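Local coordinates for lipolytic protein G-D-S-L family (Veillonella parvula DSM 2008, PDB 4RW0) that probably hydrolyses ester bonds of acyl substrates as a serine-dependent lipase or acylhydrolase of the GDSL (SGNH hydrolase) family, at residues G24-C29 with V36-Y41; N57-A62 with S100-V105; F9-T14 with G108-I113. All blocks are in the same frame, centred on the assembly; numbering follows the deposited sequence.

Contact 1: G24-C29 with V36-Y41; sequences GWVEIC and VNFTNY. With NA (sodium ion), chain D.
V26, E27 and C29 of helix 25-32 meet F38 and N40 of strand 36-40 on the return limb of a beta-alpha-beta crossover in the alpha/beta fold of SGNH hydrolases. The helix lies between parallel neighbours 4-10 and 36-40 in the chain, and its short segment runs at 161° to the strand segment, with the axes 8.5 Å apart. The aromatic part is set by F38, whose ring receives C29 on a face: C29 CB stands 4.2 Å from the F38 ring centroid, close enough to the ring normal for a CH-pi contact, while the sulfur takes an oblique position. V26 crosses F38 obliquely near the root of the ring, with V26 CG1 3.8 Å from F38 CB. The other branch, V26 CG2, lies over the centre of the W25 ring, 3.5 Å above its plane, while still lying near N40 ND2. Beyond F38 the interface becomes polar. N40 ND2 donates to E27 OE2 at 3.1 Å with an N-H...O angle of 165°, using the syn lone pair of the carboxylate. The carboxylate and amide planes are nearly coplanar although the two side chains cross at about a right angle, and the bend in the E27 chain at chi2 (75°) carries its acid group back to the strand. ND2 also donates to T14 O, and N40 OD1 accepts from G42 N, so three bonds fix the rotation of the amide. V26 CB packs against N40 ND2 at 3.6 Å. At the other end of the strand a sodium ion joins the carbonyl oxygens of D30 and I33 to that of V36, with V36 O 2.3 Å from the metal.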
ATOM      1  N   GLY A  24       5.484  -2.347  12.028  1.00 18.17           N
ATOM      2  CA  GLY A  24       4.705  -2.188  10.799  1.00 17.52           C
ATOM      3  C   GLY A  24       5.562  -2.625   9.646  1.00 17.28           C
ATOM      4  O   GLY A  24       6.817  -2.625   9.724  1.00 19.08           O
ATOM      5  N   TRP A  25       4.963  -2.989   8.528  1.00 18.92           N
ATOM      6  CA  TRP A  25       5.743  -3.530   7.434  1.00 18.14           C
ATOM      7  C   TRP A  25       6.746  -2.584   6.818  1.00 18.22           C
ATOM      8  O   TRP A  25       7.814  -2.988   6.378  1.00 19.13           O
ATOM      9  CB  TRP A  25       4.859  -4.134   6.321  1.00 19.09           C
ATOM     10  CG  TRP A  25       3.994  -3.155   5.523  1.00 16.59           C
ATOM     11  CD1 TRP A  25       2.736  -2.700   5.841  1.00 16.55           C
ATOM     12  CD2 TRP A  25       4.380  -2.461   4.338  1.00 16.31           C
ATOM     13  NE1 TRP A  25       2.320  -1.761   4.879  1.00 17.50           N
ATOM     14  CE2 TRP A  25       3.321  -1.606   3.964  1.00 18.09           C
ATOM     15  CE3 TRP A  25       5.518  -2.475   3.562  1.00 19.39           C
ATOM     16  CZ2 TRP A  25       3.359  -0.839   2.793  1.00 18.49           C
ATOM     17  CZ3 TRP A  25       5.578  -1.690   2.460  1.00 20.82           C
ATOM     18  CH2 TRP A  25       4.497  -0.866   2.081  1.00 18.87           C
ATOM     19  N   VAL A  26       6.438  -1.299   6.800  1.00 18.37           N
ATOM     20  CA  VAL A  26       7.408  -0.333   6.232  1.00 17.37           C
ATOM     21  C   VAL A  26       8.674  -0.268   7.045  1.00 18.13           C
ATOM     22  O   VAL A  26       9.801  -0.276   6.523  1.00 20.54           O
ATOM     23  CB  VAL A  26       6.764   1.086   6.091  1.00 17.51           C
ATOM     24  CG1 VAL A  26       7.786   2.133   5.610  1.00 19.17           C
ATOM     25  CG2 VAL A  26       5.572   1.026   5.148  1.00 20.00           C
ATOM     26  N   GLU A  27       8.465  -0.326   8.324  1.00 19.02           N
ATOM     27  CA  GLU A  27       9.579  -0.217   9.166  1.00 20.16           C
ATOM     28  C   GLU A  27      10.465  -1.452   9.200  1.00 18.88           C
ATOM     29  O   GLU A  27      11.687  -1.342   9.284  1.00 17.83           O
ATOM     30  CB  GLU A  27       9.078   0.195  10.553  1.00 21.50           C
ATOM     31  CG  GLU A  27       8.693   1.674  10.664  1.00 22.96           C
ATOM     32  CD  GLU A  27       7.360   2.030  10.009  1.00 23.44           C
ATOM     33  OE1 GLU A  27       6.451   1.172   9.974  1.00 21.95           O
ATOM     34  OE2 GLU A  27       7.218   3.178   9.529  1.00 24.60           O
ATOM     35  N   ILE A  28       9.839  -2.619   9.118  1.00 20.42           N
ATOM     36  CA  ILE A  28      10.554  -3.893   8.927  1.00 21.16           C
ATOM     37  C   ILE A  28      11.405  -3.812   7.663  1.00 20.31           C
ATOM     38  O   ILE A  28      12.590  -4.169   7.667  1.00 18.82           O
ATOM     39  CB  ILE A  28       9.554  -5.106   8.902  1.00 21.15           C
ATOM     40  CG1 ILE A  28       8.932  -5.247  10.284  1.00 21.40           C
ATOM     41  CG2 ILE A  28      10.314  -6.354   8.579  1.00 23.19           C
ATOM     42  CD1 ILE A  28       7.811  -6.263  10.360  1.00 23.03           C
ATOM     43  N   CYS A  29      10.833  -3.293   6.589  1.00 19.75           N
ATOM     44  CA  CYS A  29      11.576  -3.191   5.364  1.00 20.35           C
ATOM     45  C   CYS A  29      12.763  -2.247   5.526  1.00 22.36           C
ATOM     46  O   CYS A  29      13.883  -2.554   5.102  1.00 22.87           O
ATOM     47  CB  CYS A  29      10.746  -2.760   4.192  1.00 20.15           C
ATOM     48  SG  CYS A  29       9.512  -3.892   3.630  1.00 23.63           S
ATOM     49  N   VAL A  36      18.579   1.588   1.506  1.00 30.37           N
ATOM     50  CA  VAL A  36      17.269   2.097   1.094  1.00 30.70           C
ATOM     51  C   VAL A  36      16.628   2.667   2.375  1.00 28.14           C
ATOM     52  O   VAL A  36      16.590   1.955   3.453  1.00 26.06           O
ATOM     53  CB  VAL A  36      16.430   1.024   0.442  1.00 31.64           C
ATOM     54  CG1 VAL A  36      15.073   1.567   0.070  1.00 32.14           C
ATOM     55  CG2 VAL A  36      17.136   0.444  -0.780  1.00 33.28           C
ATOM     56  N   ASN A  37      16.269   3.981   2.301  1.00 26.43           N
ATOM     57  CA  ASN A  37      15.603   4.674   3.404  1.00 26.38           C
ATOM     58  C   ASN A  37      14.164   4.934   3.097  1.00 23.36           C
ATOM     59  O   ASN A  37      13.832   5.493   2.043  1.00 22.54           O
ATOM     60  CB  ASN A  37      16.316   5.995   3.734  1.00 30.82           C
ATOM     61  CG  ASN A  37      17.789   5.776   4.164  1.00 37.59           C
ATOM     62  OD1 ASN A  37      18.681   6.490   3.712  1.00 47.11           O
ATOM     63  ND2 ASN A  37      18.043   4.762   4.979  1.00 36.89           N
ATOM     64  N   PHE A  38      13.292   4.482   3.983  1.00 22.16           N
ATOM     65  CA  PHE A  38      11.834   4.550   3.791  1.00 20.71           C
ATOM     66  C   PHE A  38      11.342   5.706   4.685  1.00 23.76           C
ATOM     67  O   PHE A  38      11.687   5.783   5.877  1.00 23.28           O
ATOM     68  CB  PHE A  38      11.118   3.265   4.197  1.00 19.94           C
ATOM     69  CG  PHE A  38      11.433   2.065   3.318  1.00 21.09           C
ATOM     70  CD1 PHE A  38      12.648   1.403   3.461  1.00 21.22           C
ATOM     71  CD2 PHE A  38      10.557   1.636   2.372  1.00 19.79           C
ATOM     72  CE1 PHE A  38      12.949   0.302   2.687  1.00 22.88           C
ATOM     73  CE2 PHE A  38      10.855   0.553   1.582  1.00 21.47           C
ATOM     74  CZ  PHE A  38      12.038  -0.131   1.755  1.00 20.20           C
ATOM     75  N   THR A  39      10.506   6.582   4.122  1.00 22.62           N
ATOM     76  CA  THR A  39       9.772   7.546   4.908  1.00 19.94           C
ATOM     77  C   THR A  39       8.292   7.244   4.810  1.00 18.47           C
ATOM     78  O   THR A  39       7.723   7.145   3.712  1.00 20.80           O
ATOM     79  CB  THR A  39      10.085   8.984   4.460  1.00 19.80           C
ATOM     80  OG1 THR A  39      11.475   9.157   4.458  1.00 22.04           O
ATOM     81  CG2 THR A  39       9.430   9.976   5.395  1.00 20.30           C
ATOM     82  N   ASN A  40       7.636   7.114   5.965  1.00 18.06           N
ATOM     83  CA  ASN A  40       6.234   6.771   6.023  1.00 18.57           C
ATOM     84  C   ASN A  40       5.319   7.990   6.126  1.00 19.68           C
ATOM     85  O   ASN A  40       5.309   8.628   7.116  1.00 18.76           O
ATOM     86  CB  ASN A  40       5.983   5.868   7.199  1.00 18.62           C
ATOM     87  CG  ASN A  40       4.770   4.975   7.028  1.00 19.35           C
ATOM     88  OD1 ASN A  40       3.762   5.352   6.427  1.00 21.53           O
ATOM     89  ND2 ASN A  40       4.850   3.739   7.636  1.00 20.53           N
ATOM     90  N   TYR A  41       4.547   8.255   5.091  1.00 20.37           N
ATOM     91  CA  TYR A  41       3.521   9.325   5.064  1.00 20.00           C
ATOM     92  C   TYR A  41       2.126   8.784   5.256  1.00 20.36           C
ATOM     93  O   TYR A  41       1.105   9.460   5.062  1.00 20.18           O
ATOM     94  CB  TYR A  41       3.641  10.108   3.745  1.00 19.35           C
ATOM     95  CG  TYR A  41       4.806  10.985   3.617  1.00 18.84           C
ATOM     96  CD1 TYR A  41       6.043  10.485   3.301  1.00 19.74           C
ATOM     97  CD2 TYR A  41       4.689  12.381   3.774  1.00 20.34           C
ATOM     98  CE1 TYR A  41       7.144  11.310   3.192  1.00 18.76           C
ATOM     99  CE2 TYR A  41       5.803  13.240   3.655  1.00 18.68           C
ATOM    100  CZ  TYR A  41       7.014  12.700   3.349  1.00 20.34           C
ATOM    101  OH  TYR A  41       8.158  13.418   3.280  1.00 18.96           O
TER
HETATM  102 NA    NA D 502      17.297   1.150   5.524  1.00 19.91          NA

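Contact 2: N57-A62 with S100-V105; sequences NWAVTA and STKGMV
K102 reaches over the end of helix 48-59, its side chain running past W58 in the opposite direction to the indole. CB comes first, 3.5 Å from W58 CH2, and approaches the six-membered part of the ring obliquely. CG lies between the indole and A59, with K102 CG and A59 CB 4.1 Å apart. The chain then turns at chi2 (-76°) and continues extended through its last two torsions, a course that takes it along the turn following the helix. CD passes A62 at a looser distance, 4.5 Å from A62 CB. CE lies 3.7 Å from A59 O, a carbonyl already engaged by A62 N in the type I turn from A59 to A62. At the tip, NZ donates to a water at a K102 NZ to water oxygen distance of 2.9 Å, and that water donates in turn to A62 O at 2.8 Å. The ammonium is therefore tied to the turn through solvent, whereas the aliphatic part of the lysine makes direct apolar contact. Within the turn region W58 O accepts from both T61 N and T61 OG1, the hydroxyl at 2.7 Å from W58 O. The turn also folds A62 back over the indole, placing A62 CB 3.5 Å above the ring plane and toward its rim. Y41 meets the same indole edge-to-face, and I70 of strand 69-73 touches it as well. Two helix-to-strand connections thus pack together, one following helix 48-59 and the other leading from helix 85-100 into strand 104-108, the kind of junction found at the N-terminal ends of the strands of a parallel sheet in an alpha/beta fold.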
ATOM      1  N   ASN A  57       0.984  17.701  -1.143  1.00 20.22           N
ATOM      2  CA  ASN A  57       1.690  18.582  -0.158  1.00 21.31           C
ATOM      3  C   ASN A  57       3.158  18.216  -0.075  1.00 22.12           C
ATOM      4  O   ASN A  57       4.034  19.069   0.072  1.00 22.16           O
ATOM      5  CB  ASN A  57       1.051  18.485   1.245  1.00 23.72           C
ATOM      6  CG  ASN A  57      -0.401  18.965   1.265  1.00 29.23           C
ATOM      7  OD1 ASN A  57      -0.827  19.768   0.420  1.00 27.73           O
ATOM      8  ND2 ASN A  57      -1.184  18.419   2.178  1.00 24.79           N
ATOM      9  N   TRP A  58       3.465  16.943  -0.265  1.00 20.64           N
ATOM     10  CA  TRP A  58       4.878  16.565  -0.350  1.00 18.54           C
ATOM     11  C   TRP A  58       5.493  17.006  -1.677  1.00 18.81           C
ATOM     12  O   TRP A  58       6.621  17.514  -1.738  1.00 18.37           O
ATOM     13  CB  TRP A  58       5.034  15.013  -0.166  1.00 19.21           C
ATOM     14  CG  TRP A  58       6.347  14.479  -0.676  1.00 16.85           C
ATOM     15  CD1 TRP A  58       7.509  14.554  -0.038  1.00 18.37           C
ATOM     16  CD2 TRP A  58       6.603  13.877  -1.936  1.00 15.74           C
ATOM     17  NE1 TRP A  58       8.508  14.042  -0.816  1.00 20.70           N
ATOM     18  CE2 TRP A  58       7.954  13.573  -1.978  1.00 16.61           C
ATOM     19  CE3 TRP A  58       5.814  13.546  -3.020  1.00 18.51           C
ATOM     20  CZ2 TRP A  58       8.567  13.028  -3.077  1.00 17.56           C
ATOM     21  CZ3 TRP A  58       6.418  12.893  -4.132  1.00 17.85           C
ATOM     22  CH2 TRP A  58       7.774  12.704  -4.177  1.00 17.76           C
ATOM     23  N   ALA A  59       4.800  16.729  -2.778  1.00 18.78           N
ATOM     24  CA  ALA A  59       5.381  16.969  -4.106  1.00 19.48           C
ATOM     25  C   ALA A  59       5.844  18.400  -4.330  1.00 19.94           C
ATOM     26  O   ALA A  59       6.890  18.621  -4.911  1.00 19.71           O
ATOM     27  CB  ALA A  59       4.362  16.582  -5.184  1.00 22.26           C
ATOM     28  N   VAL A  60       5.100  19.348  -3.811  0.67 21.99           N
ATOM     29  CA  VAL A  60       5.493  20.765  -3.954  0.67 23.18           C
ATOM     30  C   VAL A  60       6.730  21.133  -3.234  0.67 23.30           C
ATOM     31  O   VAL A  60       7.269  22.162  -3.538  0.67 21.91           O
ATOM     32  CB  VAL A  60       4.393  21.758  -3.516  0.67 25.43           C
ATOM     33  CG1 VAL A  60       3.268  21.645  -4.495  0.67 28.67           C
ATOM     34  CG2 VAL A  60       3.945  21.580  -2.046  0.67 22.49           C
ATOM     35  N   THR A  61       7.204  20.284  -2.294  1.00 21.48           N
ATOM     36  CA  THR A  61       8.473  20.482  -1.619  1.00 19.95           C
ATOM     37  C   THR A  61       9.572  19.577  -2.042  1.00 23.22           C
ATOM     38  O   THR A  61      10.677  19.684  -1.535  1.00 22.55           O
ATOM     39  CB  THR A  61       8.371  20.180  -0.093  1.00 20.97           C
ATOM     40  OG1 THR A  61       8.093  18.766   0.160  1.00 21.41           O
ATOM     41  CG2 THR A  61       7.230  20.910   0.473  1.00 23.23           C
ATOM     42  N   ALA A  62       9.284  18.614  -2.902  1.00 23.51           N
ATOM     43  CA  ALA A  62      10.255  17.538  -3.185  1.00 21.87           C
ATOM     44  C   ALA A  62      11.407  17.936  -4.060  1.00 26.60           C
ATOM     45  O   ALA A  62      11.201  18.573  -5.056  1.00 28.94           O
ATOM     46  CB  ALA A  62       9.550  16.361  -3.830  1.00 24.30           C
ATOM     47  N   SER A 100       3.868   9.813 -10.300  1.00 25.67           N
ATOM     48  CA  SER A 100       4.816   9.532 -11.395  1.00 29.07           C
ATOM     49  C   SER A 100       5.633  10.704 -11.876  1.00 28.22           C
ATOM     50  O   SER A 100       6.711  10.504 -12.436  1.00 29.52           O
ATOM     51  CB  SER A 100       4.116   9.001 -12.641  1.00 30.19           C
ATOM     52  OG  SER A 100       3.692   7.710 -12.302  1.00 40.84           O
ATOM     53  N   THR A 101       5.176  11.913 -11.575  1.00 27.53           N
ATOM     54  CA  THR A 101       5.946  13.094 -11.967  1.00 29.57           C
ATOM     55  C   THR A 101       7.120  13.348 -11.053  1.00 30.66           C
ATOM     56  O   THR A 101       7.974  14.170 -11.405  1.00 28.03           O
ATOM     57  CB  THR A 101       5.060  14.338 -11.981  1.00 30.16           C
ATOM     58  OG1 THR A 101       4.598  14.599 -10.652  1.00 34.31           O
ATOM     59  CG2 THR A 101       3.849  14.156 -12.912  1.00 31.62           C
ATOM     60  N   LYS A 102       7.184  12.670  -9.874  1.00 25.22           N
ATOM     61  CA  LYS A 102       8.298  12.904  -8.931  1.00 26.99           C
ATOM     62  C   LYS A 102       9.128  11.679  -8.602  1.00 24.41           C
ATOM     63  O   LYS A 102      10.126  11.764  -7.898  1.00 24.47           O
ATOM     64  CB  LYS A 102       7.743  13.461  -7.592  1.00 31.58           C
ATOM     65  CG  LYS A 102       6.964  14.763  -7.768  1.00 32.53           C
ATOM     66  CD  LYS A 102       7.945  15.883  -7.979  1.00 36.35           C
ATOM     67  CE  LYS A 102       7.174  17.151  -8.286  1.00 40.34           C
ATOM     68  NZ  LYS A 102       8.187  18.192  -8.518  1.00 41.85           N
ATOM     69  N   GLY A 103       8.709  10.540  -9.120  1.00 27.65           N
ATOM     70  CA  GLY A 103       9.453   9.319  -8.913  1.00 29.46           C
ATOM     71  C   GLY A 103       8.800   8.136  -9.641  1.00 25.67           C
ATOM     72  O   GLY A 103       7.790   8.264 -10.302  1.00 27.73           O
HETATM   73  N   MSE A 104       9.405   6.989  -9.484  1.00 24.86           N
HETATM   74  CA  MSE A 104       8.888   5.709 -10.052  1.00 25.54           C
HETATM   75  C   MSE A 104       7.983   5.084  -9.018  1.00 25.80           C
HETATM   76  O   MSE A 104       8.396   4.840  -7.864  1.00 24.61           O
HETATM   77  CB  MSE A 104      10.128   4.843 -10.317  1.00 25.76           C
HETATM   78  CG  MSE A 104      10.999   5.394 -11.482  1.00 31.13           C
HETATM   79 SE   MSE A 104      12.620   4.338 -11.644  0.54 27.85          SE
HETATM   80  CE  MSE A 104      13.732   5.247 -10.314  1.00 39.21           C
ATOM     81  N   VAL A 105       6.759   4.796  -9.414  1.00 24.78           N
ATOM     82  CA  VAL A 105       5.712   4.410  -8.531  1.00 25.62           C
ATOM     83  C   VAL A 105       5.727   2.890  -8.338  1.00 29.00           C
ATOM     84  O   VAL A 105       6.051   2.134  -9.248  1.00 26.44           O
ATOM     85  CB  VAL A 105       4.363   4.819  -9.101  1.00 27.64           C
ATOM     86  CG1 VAL A 105       3.217   4.225  -8.351  1.00 30.44           C
ATOM     87  CG2 VAL A 105       4.209   6.347  -9.076  1.00 31.79           C
TER
HETATM   88  O   HOH W   1      10.993  17.996  -7.771  1.00 43.17           O

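Contact 3: F9-T14 with G108-I113; sequences FGDSIT and GLETQI
The carboxylates of D11 and E110 approach from opposite directions, their planes 27° apart, and meet through their oxygens without stacking. E110 OE2 stands before both oxygens of D11, 2.7 Å from D11 OD2 and 3.0 Å from D11 OD1. The shorter separation suggests that one of the buried acids probably carries a proton. E110 OE1 accepts from T76 N, which holds the other side of that carboxylate. D11 is also the N-cap of helix 12-15: with chi1 at 63°, its carboxylate folds over the helix start and OD1 accepts from I13 N at 2.9 Å. I13 CD1 packs beside E110 OE2 at 3.9 Å and also touches T111 OG1. Putting an alanine at D11 would probably leave I13 N without its capping acceptor and E110 OE2 without its close oxygen partner. S12, the serine of the GDS signature, is hydrogen-bonded to H165 NE2, consistent with a catalytic serine-histidine pair. The contact spans the C-terminal end of strand 69-73, joining the passage from strand 4-10 into helix 12-15 with the loop between strand 104-108 and helix 120-138, where T111 touches helix 145-154.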
ATOM      1  N   PHE A   9       3.027   6.306   0.874  1.00 18.57           N
ATOM      2  CA  PHE A   9       1.719   6.895   1.182  1.00 17.46           C
ATOM      3  C   PHE A   9       0.658   5.833   1.272  1.00 22.07           C
ATOM      4  O   PHE A   9       0.725   4.782   0.568  1.00 20.98           O
ATOM      5  CB  PHE A   9       1.299   7.824   0.027  1.00 18.02           C
ATOM      6  CG  PHE A   9       2.180   9.035  -0.149  1.00 17.22           C
ATOM      7  CD1 PHE A   9       2.027  10.127   0.615  1.00 17.98           C
ATOM      8  CD2 PHE A   9       3.203   9.035  -1.065  1.00 17.53           C
ATOM      9  CE1 PHE A   9       2.857  11.251   0.474  1.00 17.02           C
ATOM     10  CE2 PHE A   9       3.988  10.144  -1.264  1.00 19.26           C
ATOM     11  CZ  PHE A   9       3.833  11.255  -0.474  1.00 17.98           C
ATOM     12  N   GLY A  10      -0.342   6.129   2.108  1.00 20.09           N
ATOM     13  CA  GLY A  10      -1.499   5.284   2.315  1.00 21.38           C
ATOM     14  C   GLY A  10      -2.233   5.549   3.611  1.00 21.63           C
ATOM     15  O   GLY A  10      -2.138   6.627   4.169  1.00 21.08           O
ATOM     16  N   ASP A  11      -2.979   4.551   4.079  1.00 19.96           N
ATOM     17  CA  ASP A  11      -3.791   4.710   5.200  1.00 20.28           C
ATOM     18  C   ASP A  11      -3.149   4.013   6.463  1.00 18.92           C
ATOM     19  O   ASP A  11      -1.950   3.900   6.584  1.00 19.50           O
ATOM     20  CB  ASP A  11      -5.185   4.251   4.868  1.00 20.90           C
ATOM     21  CG  ASP A  11      -5.244   2.731   4.524  1.00 26.12           C
ATOM     22  OD1 ASP A  11      -4.263   1.957   4.848  1.00 26.66           O
ATOM     23  OD2 ASP A  11      -6.210   2.369   3.791  1.00 27.68           O
ATOM     24  N   SER A  12      -3.960   3.554   7.377  1.00 18.24           N
ATOM     25  CA  SER A  12      -3.418   2.967   8.623  1.00 21.92           C
ATOM     26  C   SER A  12      -2.700   1.655   8.410  1.00 22.70           C
ATOM     27  O   SER A  12      -1.847   1.288   9.189  1.00 20.55           O
ATOM     28  CB  SER A  12      -4.548   2.851   9.618  1.00 23.77           C
ATOM     29  OG  SER A  12      -5.431   1.948   9.023  1.00 30.17           O
ATOM     30  N   ILE A  13      -2.949   0.994   7.284  1.00 21.47           N
ATOM     31  CA  ILE A  13      -2.315  -0.287   6.993  1.00 24.76           C
ATOM     32  C   ILE A  13      -0.929  -0.048   6.397  1.00 23.63           C
ATOM     33  O   ILE A  13      -0.064  -0.904   6.439  1.00 27.48           O
ATOM     34  CB  ILE A  13      -3.223  -1.149   6.069  1.00 25.25           C
ATOM     35  CG1 ILE A  13      -4.475  -1.583   6.832  1.00 27.90           C
ATOM     36  CG2 ILE A  13      -2.513  -2.393   5.576  1.00 28.77           C
ATOM     37  CD1 ILE A  13      -5.526  -2.265   5.982  1.00 30.57           C
ATOM     38  N   THR A  14      -0.687   1.124   5.835  1.00 20.18           N
ATOM     39  CA  THR A  14       0.654   1.518   5.514  1.00 20.39           C
ATOM     40  C   THR A  14       1.375   2.156   6.762  1.00 20.23           C
ATOM     41  O   THR A  14       2.592   1.990   6.965  1.00 20.17           O
ATOM     42  CB  THR A  14       0.614   2.516   4.348  1.00 20.64           C
ATOM     43  OG1 THR A  14       0.214   1.805   3.170  1.00 24.53           O
ATOM     44  CG2 THR A  14       1.945   3.204   4.141  1.00 21.56           C
ATOM     45  N   GLY A 108       0.695  -0.945  -4.140  1.00 22.71           N
ATOM     46  CA  GLY A 108       0.351  -2.031  -3.228  1.00 23.27           C
ATOM     47  C   GLY A 108      -1.087  -2.379  -3.397  1.00 22.78           C
ATOM     48  O   GLY A 108      -1.918  -1.495  -3.573  1.00 21.86           O
ATOM     49  N   LEU A 109      -1.409  -3.667  -3.424  1.00 24.42           N
ATOM     50  CA  LEU A 109      -2.802  -4.105  -3.507  1.00 24.36           C
ATOM     51  C   LEU A 109      -3.260  -4.326  -2.091  1.00 25.80           C
ATOM     52  O   LEU A 109      -2.750  -5.211  -1.417  1.00 24.73           O
ATOM     53  CB  LEU A 109      -2.923  -5.397  -4.311  1.00 26.28           C
ATOM     54  CG  LEU A 109      -2.244  -5.353  -5.664  1.00 26.11           C
ATOM     55  CD1 LEU A 109      -2.350  -6.696  -6.404  1.00 28.40           C
ATOM     56  CD2 LEU A 109      -2.819  -4.243  -6.527  1.00 26.23           C
ATOM     57  N   GLU A 110      -4.277  -3.590  -1.670  1.00 22.75           N
ATOM     58  CA  GLU A 110      -4.694  -3.624  -0.320  1.00 23.71           C
ATOM     59  C   GLU A 110      -5.358  -4.990   0.025  1.00 23.57           C
ATOM     60  O   GLU A 110      -5.879  -5.675  -0.834  1.00 23.42           O
ATOM     61  CB  GLU A 110      -5.602  -2.448   0.015  1.00 26.64           C
ATOM     62  CG  GLU A 110      -5.429  -2.018   1.491  1.00 34.29           C
ATOM     63  CD  GLU A 110      -5.739  -0.524   1.790  1.00 37.49           C
ATOM     64  OE1 GLU A 110      -6.451   0.116   0.982  1.00 35.97           O
ATOM     65  OE2 GLU A 110      -5.265  -0.025   2.852  1.00 36.33           O
ATOM     66  N   THR A 111      -5.310  -5.307   1.286  1.00 22.07           N
ATOM     67  CA  THR A 111      -5.710  -6.569   1.846  1.00 24.41           C
ATOM     68  C   THR A 111      -7.197  -6.679   2.046  1.00 24.84           C
ATOM     69  O   THR A 111      -7.960  -5.733   1.906  1.00 25.72           O
ATOM     70  CB  THR A 111      -4.943  -6.759   3.177  1.00 24.45           C
ATOM     71  OG1 THR A 111      -5.006  -5.554   3.949  1.00 24.96           O
ATOM     72  CG2 THR A 111      -3.490  -7.040   2.899  1.00 25.95           C
ATOM     73  N   GLN A 112      -7.646  -7.882   2.355  1.00 25.93           N
ATOM     74  CA  GLN A 112      -9.069  -8.170   2.369  1.00 24.20           C
ATOM     75  C   GLN A 112      -9.867  -7.507   3.463  1.00 23.57           C
ATOM     76  O   GLN A 112      -9.361  -7.192   4.532  1.00 24.79           O
ATOM     77  CB  GLN A 112      -9.270  -9.696   2.438  1.00 25.59           C
ATOM     78  CG  GLN A 112      -9.058 -10.275   3.836  1.00 22.60           C
ATOM     79  CD  GLN A 112      -8.588 -11.737   3.772  1.00 25.71           C
ATOM     80  OE1 GLN A 112      -7.568 -12.054   3.158  1.00 27.33           O
ATOM     81  NE2 GLN A 112      -9.305 -12.614   4.451  1.00 27.58           N
ATOM     82  N   ILE A 113     -11.145  -7.327   3.194  1.00 23.21           N
ATOM     83  CA  ILE A 113     -12.099  -6.882   4.194  1.00 25.66           C
ATOM     84  C   ILE A 113     -12.697  -8.176   4.799  1.00 26.74           C
ATOM     85  O   ILE A 113     -13.645  -8.781   4.244  1.00 29.35           O
ATOM     86  CB  ILE A 113     -13.146  -5.910   3.582  1.00 25.53           C
ATOM     87  CG1 ILE A 113     -12.399  -4.639   3.094  1.00 26.36           C
ATOM     88  CG2 ILE A 113     -14.181  -5.532   4.654  1.00 29.65           C
ATOM     89  CD1 ILE A 113     -13.272  -3.522   2.686  1.00 30.31           C
TER

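All three contacts reach the same parallel sheet. Contacts 1 and 3 (centres about 14 Å apart) are joined by probable hydrogen bonds that tie helix 12-15 to contact 1: N40 ND2 lies 2.9 Å from T14 O and W25 NE1 3.0 Å from I13 O. Contact 2 sits about 17 Å from contact 1 and about 20 Å from contact 3, between centres. Y41 of contact 1 packs on F9 of contact 3 and on W58 of contact 2, its OH 3.6 Å from W58 CD1, and W58 CB meets F9 CZ directly at 4.0 Å. The probable active site is at S12 in contact 3; the sodium ion lies 23.0 Å from S12 OG, too distant to take part directly.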